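Local coordinates for choline dehydrogenase and related flavoproteins (Aspergillus oryzae, PDB 3Q9T), which oxidises formate as a flavoenzyme of the glucose-methanol-choline oxidoreductase family, with 8-formyl-FAD at its catalytic site, at residues A[112-117]-A[521-526]; A[527-532]-A[566-571]; A[469-472]-A[476-479]. All coordinates share one frame; numbering follows the deposited sequence.

Interaction 1 (A[112-117]-A[521-526]); sequences WEEFGG and IDQGVV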
loop_
_atom_site.group_PDB
_atom_site.type_symbol
_atom_site.label_atom_id
_atom_site.label_comp_id
_atom_site.label_asym_id
_atom_site.label_seq_id
_atom_site.Cartn_x
_atom_site.Cartn_y
_atom_site.Cartn_z
ATOM N N TRP A 112 25.711 -15.891 -16.197
ATOM C CA TRP A 112 25.015 -15.351 -17.362
ATOM C C TRP A 112 25.213 -16.284 -18.565
ATOM O O TRP A 112 24.442 -16.251 -19.525
ATOM C CB TRP A 112 25.495 -13.949 -17.711
ATOM C CG TRP A 112 25.100 -12.864 -16.733
ATOM C CD1 TRP A 112 24.803 -13.010 -15.412
ATOM C CD2 TRP A 112 24.965 -11.464 -17.020
ATOM N NE1 TRP A 112 24.490 -11.792 -14.857
ATOM C CE2 TRP A 112 24.588 -10.827 -15.823
ATOM C CE3 TRP A 112 25.118 -10.693 -18.178
ATOM C CZ2 TRP A 112 24.367 -9.452 -15.744
ATOM C CZ3 TRP A 112 24.906 -9.324 -18.100
ATOM C CH2 TRP A 112 24.531 -8.718 -16.890
ATOM N N GLU A 113 26.238 -17.131 -18.500
ATOM C CA GLU A 113 26.530 -18.023 -19.613
ATOM C C GLU A 113 25.297 -18.811 -20.051
ATOM O O GLU A 113 25.090 -19.055 -21.234
ATOM C CB GLU A 113 27.655 -19.000 -19.261
ATOM C CG GLU A 113 27.776 -20.124 -20.277
ATOM C CD GLU A 113 29.102 -20.847 -20.215
ATOM O OE1 GLU A 113 29.921 -20.533 -19.326
ATOM O OE2 GLU A 113 29.334 -21.729 -21.071
ATOM N N GLU A 114 24.491 -19.210 -19.076
ATOM C CA GLU A 114 23.281 -19.985 -19.324
ATOM C C GLU A 114 22.310 -19.237 -20.222
ATOM O O GLU A 114 21.460 -19.838 -20.871
ATOM C CB GLU A 114 22.602 -20.294 -18.001
ATOM C CG GLU A 114 21.309 -21.069 -18.133
ATOM C CD GLU A 114 20.615 -21.233 -16.795
ATOM O OE1 GLU A 114 21.147 -20.713 -15.790
ATOM O OE2 GLU A 114 19.541 -21.875 -16.745
ATOM N N PHE A 115 22.443 -17.917 -20.259
ATOM C CA PHE A 115 21.551 -17.104 -21.064
ATOM C C PHE A 115 22.251 -16.570 -22.300
ATOM O O PHE A 115 21.663 -16.519 -23.375
ATOM C CB PHE A 115 21.004 -15.943 -20.229
ATOM C CG PHE A 115 20.198 -16.384 -19.044
ATOM C CD1 PHE A 115 18.818 -16.498 -19.129
ATOM C CD2 PHE A 115 20.823 -16.710 -17.851
ATOM C CE1 PHE A 115 18.080 -16.905 -18.036
ATOM C CE2 PHE A 115 20.094 -17.123 -16.755
ATOM C CZ PHE A 115 18.724 -17.223 -16.835
ATOM N N GLY A 116 23.509 -16.164 -22.151
ATOM C CA GLY A 116 24.184 -15.457 -23.229
ATOM C C GLY A 116 25.378 -16.159 -23.838
ATOM O O GLY A 116 26.010 -15.623 -24.754
ATOM N N GLY A 117 25.682 -17.356 -23.341
ATOM C CA GLY A 117 26.864 -18.072 -23.783
ATOM C C GLY A 117 28.120 -17.401 -23.255
ATOM O O GLY A 117 28.058 -16.453 -22.466
ATOM N N ILE A 521 13.629 -17.797 -27.883
ATOM C CA ILE A 521 12.451 -17.079 -27.404
ATOM C C ILE A 521 11.710 -17.807 -26.290
ATOM O O ILE A 521 10.856 -17.227 -25.614
ATOM C CB ILE A 521 11.499 -16.719 -28.574
ATOM C CG1 ILE A 521 10.606 -15.530 -28.195
ATOM C CG2 ILE A 521 10.698 -17.945 -29.033
ATOM C CD1 ILE A 521 9.835 -14.961 -29.357
ATOM N N ASP A 522 12.044 -19.075 -26.077
ATOM C CA ASP A 522 11.426 -19.827 -24.988
ATOM C C ASP A 522 12.131 -19.576 -23.668
ATOM O O ASP A 522 11.626 -19.938 -22.601
ATOM C CB ASP A 522 11.376 -21.323 -25.303
ATOM C CG ASP A 522 10.277 -21.665 -26.296
ATOM O OD1 ASP A 522 9.148 -21.170 -26.119
ATOM O OD2 ASP A 522 10.540 -22.408 -27.263
ATOM N N GLN A 523 13.285 -18.928 -23.743
ATOM C CA GLN A 523 14.051 -18.634 -22.547
ATOM C C GLN A 523 14.008 -17.153 -22.205
ATOM O O GLN A 523 14.027 -16.785 -21.034
ATOM C CB GLN A 523 15.501 -19.091 -22.716
ATOM C CG GLN A 523 16.341 -18.967 -21.461
ATOM C CD GLN A 523 17.808 -19.257 -21.719
ATOM O OE1 GLN A 523 18.321 -18.984 -22.807
ATOM N NE2 GLN A 523 18.489 -19.820 -20.722
ATOM N N GLY A 524 13.959 -16.296 -23.220
ATOM C CA GLY A 524 14.052 -14.867 -22.981
ATOM C C GLY A 524 13.564 -14.067 -24.168
ATOM O O GLY A 524 12.986 -14.636 -25.089
ATOM N N VAL A 525 13.767 -12.752 -24.154
ATOM C CA VAL A 525 13.275 -11.953 -25.274
ATOM C C VAL A 525 14.315 -11.488 -26.307
ATOM O O VAL A 525 13.975 -11.289 -27.466
ATOM C CB VAL A 525 12.296 -10.808 -24.850
ATOM C CG1 VAL A 525 11.741 -11.019 -23.425
ATOM C CG2 VAL A 525 12.910 -9.471 -25.043
ATOM N N VAL A 526 15.573 -11.340 -25.909
ATOM C CA VAL A 526 16.613 -11.020 -26.880
ATOM C C VAL A 526 17.708 -12.076 -26.893
ATOM O O VAL A 526 17.955 -12.743 -25.883
ATOM C CB VAL A 526 17.292 -9.680 -26.571
ATOM C CG1 VAL A 526 16.243 -8.606 -26.322
ATOM C CG2 VAL A 526 18.226 -9.846 -25.382
HETATM O O HOH W 1 17.231 -20.624 -18.364
#
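Q523 reaches across to E114 and F115 of the short helix 113-116, a helix-to-loop contact in the GMC oxidoreductase fold that joins the early part of the chain to the long loop ahead of strand 538-540. Q523 gives the larger share of the buried surface: with CG anti to the backbone N (chi1 -173°) and the rest of the chain extended, its amide is carried straight to the single-turn helix. There NE2 donates to the main-chain oxygen E114 O at 3.0 Å, a fairly straight bond. The acceptor lies close to the plane of the Q523 amide, but the donor sits above the carbonyl plane of E114, 43° out of it, so the bond does not follow a lone pair. A side chain from a distant part of the sequence thus supplies a donor to a carbonyl of this one-turn helix.

The F115 ring comes up beside the same amide. Its plane is 19° from that of the Q523 amide, and the approach is oblique, with F115 CD1 3.7 Å from Q523 NE2 and 3.9 Å from Q523 CD. F115 also packs on L517, so the ring touches the loop at two places, L517 and the Q523 amide.

Q523 OE1 accepts from the backbone N of K519, and the main-chain O of Q523 is held by R516. With the oxygen and nitrogen ends tied to different partners, the amide is fixed in rotation. The exposed side chain of E114 joins in through a water: this water accepts from Q523 NE2 at 2.8 Å and donates to E114 OE2 at 3.1 Å, so that NE2 bonds both to the helix backbone and, by way of the water, to the carboxylate.

Interaction 2 (A[527-532]-A[566-571]); sequences DPKLKV and ADMIKA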
loop_
_atom_site.group_PDB
_atom_site.type_symbol
_atom_site.label_atom_id
_atom_site.label_comp_id
_atom_site.label_asym_id
_atom_site.label_seq_id
_atom_site.Cartn_x
_atom_site.Cartn_y
_atom_site.Cartn_z
ATOM N N ASP A 527 18.388 -12.194 -28.028
ATOM C CA ASP A 527 19.457 -13.174 -28.174
ATOM C C ASP A 527 20.794 -12.631 -27.665
ATOM O O ASP A 527 20.868 -11.497 -27.169
ATOM C CB ASP A 527 19.553 -13.687 -29.631
ATOM C CG ASP A 527 20.049 -12.627 -30.613
ATOM O OD1 ASP A 527 20.547 -11.562 -30.184
ATOM O OD2 ASP A 527 19.952 -12.873 -31.831
ATOM N N PRO A 528 21.863 -13.437 -27.780
ATOM C CA PRO A 528 23.142 -12.950 -27.257
ATOM C C PRO A 528 23.666 -11.670 -27.912
ATOM O O PRO A 528 24.519 -11.013 -27.323
ATOM C CB PRO A 528 24.087 -14.130 -27.505
ATOM C CG PRO A 528 23.201 -15.320 -27.378
ATOM C CD PRO A 528 21.901 -14.883 -28.055
ATOM N N LYS A 529 23.183 -11.315 -29.099
ATOM C CA LYS A 529 23.590 -10.058 -29.711
ATOM C C LYS A 529 22.563 -8.979 -29.398
ATOM O O LYS A 529 22.536 -7.929 -30.032
ATOM C CB LYS A 529 23.780 -10.212 -31.217
ATOM C CG LYS A 529 24.693 -11.386 -31.600
ATOM C CD LYS A 529 26.072 -11.284 -30.955
ATOM C CE LYS A 529 26.949 -12.446 -31.384
ATOM N NZ LYS A 529 28.334 -12.248 -30.904
ATOM N N LEU A 530 21.710 -9.270 -28.418
ATOM C CA LEU A 530 20.742 -8.310 -27.916
ATOM C C LEU A 530 19.705 -7.977 -28.976
ATOM O O LEU A 530 19.024 -6.961 -28.880
ATOM C CB LEU A 530 21.433 -7.035 -27.413
ATOM C CG LEU A 530 22.364 -7.241 -26.215
ATOM C CD1 LEU A 530 22.939 -5.916 -25.765
ATOM C CD2 LEU A 530 21.619 -7.936 -25.063
ATOM N N LYS A 531 19.585 -8.844 -29.975
ATOM C CA LYS A 531 18.520 -8.721 -30.973
ATOM C C LYS A 531 17.226 -9.342 -30.454
ATOM O O LYS A 531 17.248 -10.441 -29.891
ATOM C CB LYS A 531 18.915 -9.406 -32.283
ATOM C CG LYS A 531 20.109 -8.774 -32.971
ATOM C CD LYS A 531 20.475 -9.558 -34.208
ATOM C CE LYS A 531 21.548 -8.856 -34.986
ATOM N NZ LYS A 531 21.576 -9.391 -36.361
ATOM N N VAL A 532 16.105 -8.644 -30.651
ATOM C CA VAL A 532 14.797 -9.161 -30.240
ATOM C C VAL A 532 14.436 -10.446 -31.014
ATOM O O VAL A 532 14.338 -10.435 -32.246
ATOM C CB VAL A 532 13.688 -8.078 -30.386
ATOM C CG1 VAL A 532 12.316 -8.637 -30.018
ATOM C CG2 VAL A 532 14.000 -6.876 -29.523
ATOM N N ALA A 566 26.893 -1.717 -28.405
ATOM C CA ALA A 566 27.496 -0.887 -29.441
ATOM C C ALA A 566 28.605 -1.654 -30.193
ATOM O O ALA A 566 28.648 -1.661 -31.427
ATOM C CB ALA A 566 28.039 0.417 -28.825
ATOM N N ASP A 567 29.485 -2.315 -29.448
ATOM C CA ASP A 567 30.515 -3.146 -30.066
ATOM C C ASP A 567 29.901 -4.164 -31.022
ATOM O O ASP A 567 30.331 -4.267 -32.169
ATOM C CB ASP A 567 31.381 -3.854 -29.017
ATOM C CG ASP A 567 32.719 -3.146 -28.778
ATOM O OD1 ASP A 567 32.871 -1.990 -29.240
ATOM O OD2 ASP A 567 33.609 -3.741 -28.110
ATOM N N MET A 568 28.883 -4.896 -30.563
ATOM C CA MET A 568 28.241 -5.929 -31.392
ATOM C C MET A 568 27.552 -5.359 -32.645
ATOM O O MET A 568 27.560 -5.997 -33.704
ATOM C CB MET A 568 27.279 -6.778 -30.562
ATOM C CG MET A 568 27.965 -7.506 -29.379
ATOM S SD MET A 568 26.911 -8.738 -28.576
ATOM C CE MET A 568 25.648 -7.655 -27.888
ATOM N N ILE A 569 26.979 -4.160 -32.533
ATOM C CA ILE A 569 26.378 -3.497 -33.691
ATOM C C ILE A 569 27.469 -3.095 -34.698
ATOM O O ILE A 569 27.315 -3.280 -35.904
ATOM C CB ILE A 569 25.536 -2.271 -33.283
ATOM C CG1 ILE A 569 24.250 -2.721 -32.587
ATOM C CG2 ILE A 569 25.174 -1.407 -34.499
ATOM C CD1 ILE A 569 23.473 -1.577 -31.975
ATOM N N LYS A 570 28.578 -2.565 -34.198
ATOM C CA LYS A 570 29.679 -2.157 -35.068
ATOM C C LYS A 570 30.258 -3.344 -35.817
ATOM O O LYS A 570 30.616 -3.223 -36.985
ATOM C CB LYS A 570 30.784 -1.462 -34.282
ATOM C CG LYS A 570 30.411 -0.076 -33.772
ATOM C CD LYS A 570 31.619 0.618 -33.138
ATOM C CE LYS A 570 31.213 1.918 -32.463
ATOM N NZ LYS A 570 32.359 2.561 -31.762
ATOM N N ALA A 571 30.351 -4.486 -35.140
ATOM C CA ALA A 571 30.907 -5.677 -35.760
ATOM C C ALA A 571 30.022 -6.130 -36.908
ATOM O O ALA A 571 30.496 -6.705 -37.892
ATOM C CB ALA A 571 31.070 -6.792 -34.739
#
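M568 of helix 555-572 packs against P528, K529 and L530, in a type I beta turn that runs from D527 to L530 and precedes strand 538-540 of the Rossmann-type parallel sheet. From CB the side chain leaves toward the turn, CG lying anti to the carbonyl carbon and SD continuing in an extended line (chi2 -170°). CB and CG meet nothing of the turn closely and carry the thioether to it. M568 SD is the first atom to touch: it lies 3.5 Å from P528 O and 3.6 Å from K529 CD, where the lysine chain crosses the methionine at about a right angle. The final bond then bends (chi3 -66°) and tucks the methyl against the turn. CE rests 3.7 Å from K529 CA and equally close, 3.7 Å, to L530 CG, with L530 CD1 a little farther. It also approaches P528 O, an oxygen whose hydrogen bond comes from W120 NE1. No hydrogen bond spans the two segments, so the contact rests on van der Waals packing.

K529 is bent at its second torsion, and its CD rests against the sulfur while NZ goes on to a salt bridge with E119. L530, a buried residue, is hydrogen-bonded through its backbone to V540 and packs on V545. Its side chain is about 8 Å from that of A17, an FAD-binding residue, and about 11 Å from the cofactor itself, so the packing lies near the FAD site without lining it.

The turn has its own internal bracing. L530 takes a positive phi, and D527 N donates to K531 O as in a G1-type beta bulge. D527 OD1 accepts from K531 N at 2.9 Å, from above the carboxylate plane, and more weakly from K529 N.

Interaction 3 (A[469-472]-A[476-479]); sequences DLLF and GFKD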
loop_
_atom_site.group_PDB
_atom_site.type_symbol
_atom_site.label_atom_id
_atom_site.label_comp_id
_atom_site.label_asym_id
_atom_site.label_seq_id
_atom_site.Cartn_x
_atom_site.Cartn_y
_atom_site.Cartn_z
ATOM N N ASP A 469 24.467 -5.275 15.387
ATOM C CA ASP A 469 25.659 -5.747 16.100
ATOM C C ASP A 469 26.866 -4.875 15.803
ATOM O O ASP A 469 27.584 -4.453 16.705
ATOM C CB ASP A 469 25.985 -7.183 15.701
ATOM C CG ASP A 469 24.989 -8.166 16.240
ATOM O OD1 ASP A 469 24.202 -7.772 17.118
ATOM O OD2 ASP A 469 24.995 -9.328 15.793
ATOM N N LEU A 470 27.074 -4.606 14.523
ATOM C CA LEU A 470 28.239 -3.863 14.058
ATOM C C LEU A 470 28.258 -2.470 14.670
ATOM O O LEU A 470 29.292 -1.969 15.104
ATOM C CB LEU A 470 28.162 -3.772 12.531
ATOM C CG LEU A 470 29.200 -3.198 11.560
ATOM C CD1 LEU A 470 28.643 -1.966 10.880
ATOM C CD2 LEU A 470 30.597 -2.966 12.148
ATOM N N LEU A 471 27.092 -1.850 14.721
ATOM C CA LEU A 471 27.027 -0.439 15.018
ATOM C C LEU A 471 26.814 -0.199 16.508
ATOM O O LEU A 471 27.299 0.800 17.048
ATOM C CB LEU A 471 25.935 0.237 14.180
ATOM C CG LEU A 471 26.142 0.279 12.656
ATOM C CD1 LEU A 471 24.847 0.673 11.937
ATOM C CD2 LEU A 471 27.278 1.220 12.245
ATOM N N PHE A 472 26.098 -1.113 17.165
ATOM C CA PHE A 472 25.841 -1.011 18.610
ATOM C C PHE A 472 26.889 -1.697 19.474
ATOM O O PHE A 472 26.950 -1.462 20.673
ATOM C CB PHE A 472 24.447 -1.548 18.979
ATOM C CG PHE A 472 23.346 -0.561 18.748
ATOM C CD1 PHE A 472 22.866 0.218 19.786
ATOM C CD2 PHE A 472 22.806 -0.389 17.485
ATOM C CE1 PHE A 472 21.863 1.135 19.568
ATOM C CE2 PHE A 472 21.805 0.527 17.266
ATOM C CZ PHE A 472 21.335 1.289 18.310
ATOM N N GLY A 476 34.604 1.522 18.813
ATOM C CA GLY A 476 34.556 2.895 18.341
ATOM C C GLY A 476 33.133 3.343 18.036
ATOM O O GLY A 476 32.619 4.254 18.684
ATOM N N PHE A 477 32.483 2.705 17.062
ATOM C CA PHE A 477 31.156 3.161 16.660
ATOM C C PHE A 477 30.118 2.983 17.752
ATOM O O PHE A 477 29.156 3.726 17.802
ATOM C CB PHE A 477 30.666 2.522 15.362
ATOM C CG PHE A 477 29.794 3.440 14.541
ATOM C CD1 PHE A 477 28.452 3.606 14.850
ATOM C CD2 PHE A 477 30.329 4.160 13.479
ATOM C CE1 PHE A 477 27.653 4.462 14.114
ATOM C CE2 PHE A 477 29.535 5.016 12.732
ATOM C CZ PHE A 477 28.184 5.167 13.057
ATOM N N LYS A 478 30.316 2.013 18.640
ATOM C CA LYS A 478 29.323 1.775 19.678
ATOM C C LYS A 478 29.087 3.039 20.496
ATOM O O LYS A 478 27.995 3.278 20.999
ATOM C CB LYS A 478 29.736 0.608 20.572
ATOM C CG LYS A 478 31.070 0.760 21.285
ATOM C CD LYS A 478 31.231 -0.403 22.282
ATOM C CE LYS A 478 32.297 -0.122 23.314
ATOM N NZ LYS A 478 32.078 1.192 23.993
ATOM N N ASP A 479 30.119 3.861 20.615
ATOM C CA ASP A 479 30.021 5.082 21.398
ATOM C C ASP A 479 29.349 6.234 20.656
ATOM O O ASP A 479 29.117 7.289 21.246
ATOM C CB ASP A 479 31.410 5.508 21.875
ATOM C CG ASP A 479 31.976 4.563 22.932
ATOM O OD1 ASP A 479 31.219 4.206 23.873
ATOM O OD2 ASP A 479 33.164 4.175 22.809
HETATM O O HOH W 2 26.019 1.200 21.757
#
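The end of helix 454-473 and the 3-10 turn 477-479 lie side by side after the short link between them, F472 and K478 approaching to 4.6 Å between their CA atoms, with G476 at the entry of the turn in positive-phi backbone angles that call for glycine. No direct hydrogen bond joins the two segments; they meet through close contacts. K478 CA points its hydrogen at L471 O, a CA-H...O contact of 3.5 Å, and K478 CB lies 3.5 Å from F472 O. One water links the two segments further by donating both to F472 O and to K478 O.

Among the side chains, L471 and F477 run side by side and point the same way. The CD2 methyl of L471 sits over one face of the F477 ring, 3.9 Å from its centroid and 18° off the normal, a CH-pi contact shifted toward the rim so that CD1 of F477 is its nearest ring atom. Beyond CB, K478 leads away from the helix: its CG falls between the backbone N and the carbonyl carbon (chi1 59°), and the chain runs off to the exposed side, where K478 NZ makes a weakly bonded salt bridge with D479 OD1 at 3.1 Å.

The leucine and phenylalanine both rest on L417 of strand 415-423, L471 also on L314 and F477 on V316 of strand 308-316, while helix 167-179 touches F477 through A176. This is a helix-turn-strand connection, in which the end of helix 454-473 is packed on the large mixed sheet before the chain enters strand 481-485 of that same sheet.

Overall arrangement
Interactions 1 and 2 are neighbours, their centres 13 Å apart, because their loop segments 521-526 and 527-532 follow directly on one another; they meet where V526 CB approaches K531 O at 3.4 Å and where G116 O packs on P528 CB. The single loop ahead of strand 538-540 is thereby held to helix 113-116 from early in the chain and to helix 555-572 near its end. Interaction 3 lies about 45 Å and 49 Å from them, centre to centre, on the large mixed sheet, and falls between the two segments of interaction 1 in sequence. Interactions 2 and 3 occupy opposite sides of the chain's centre, at the Rossmann-type, FAD-binding part and the mixed sheet respectively.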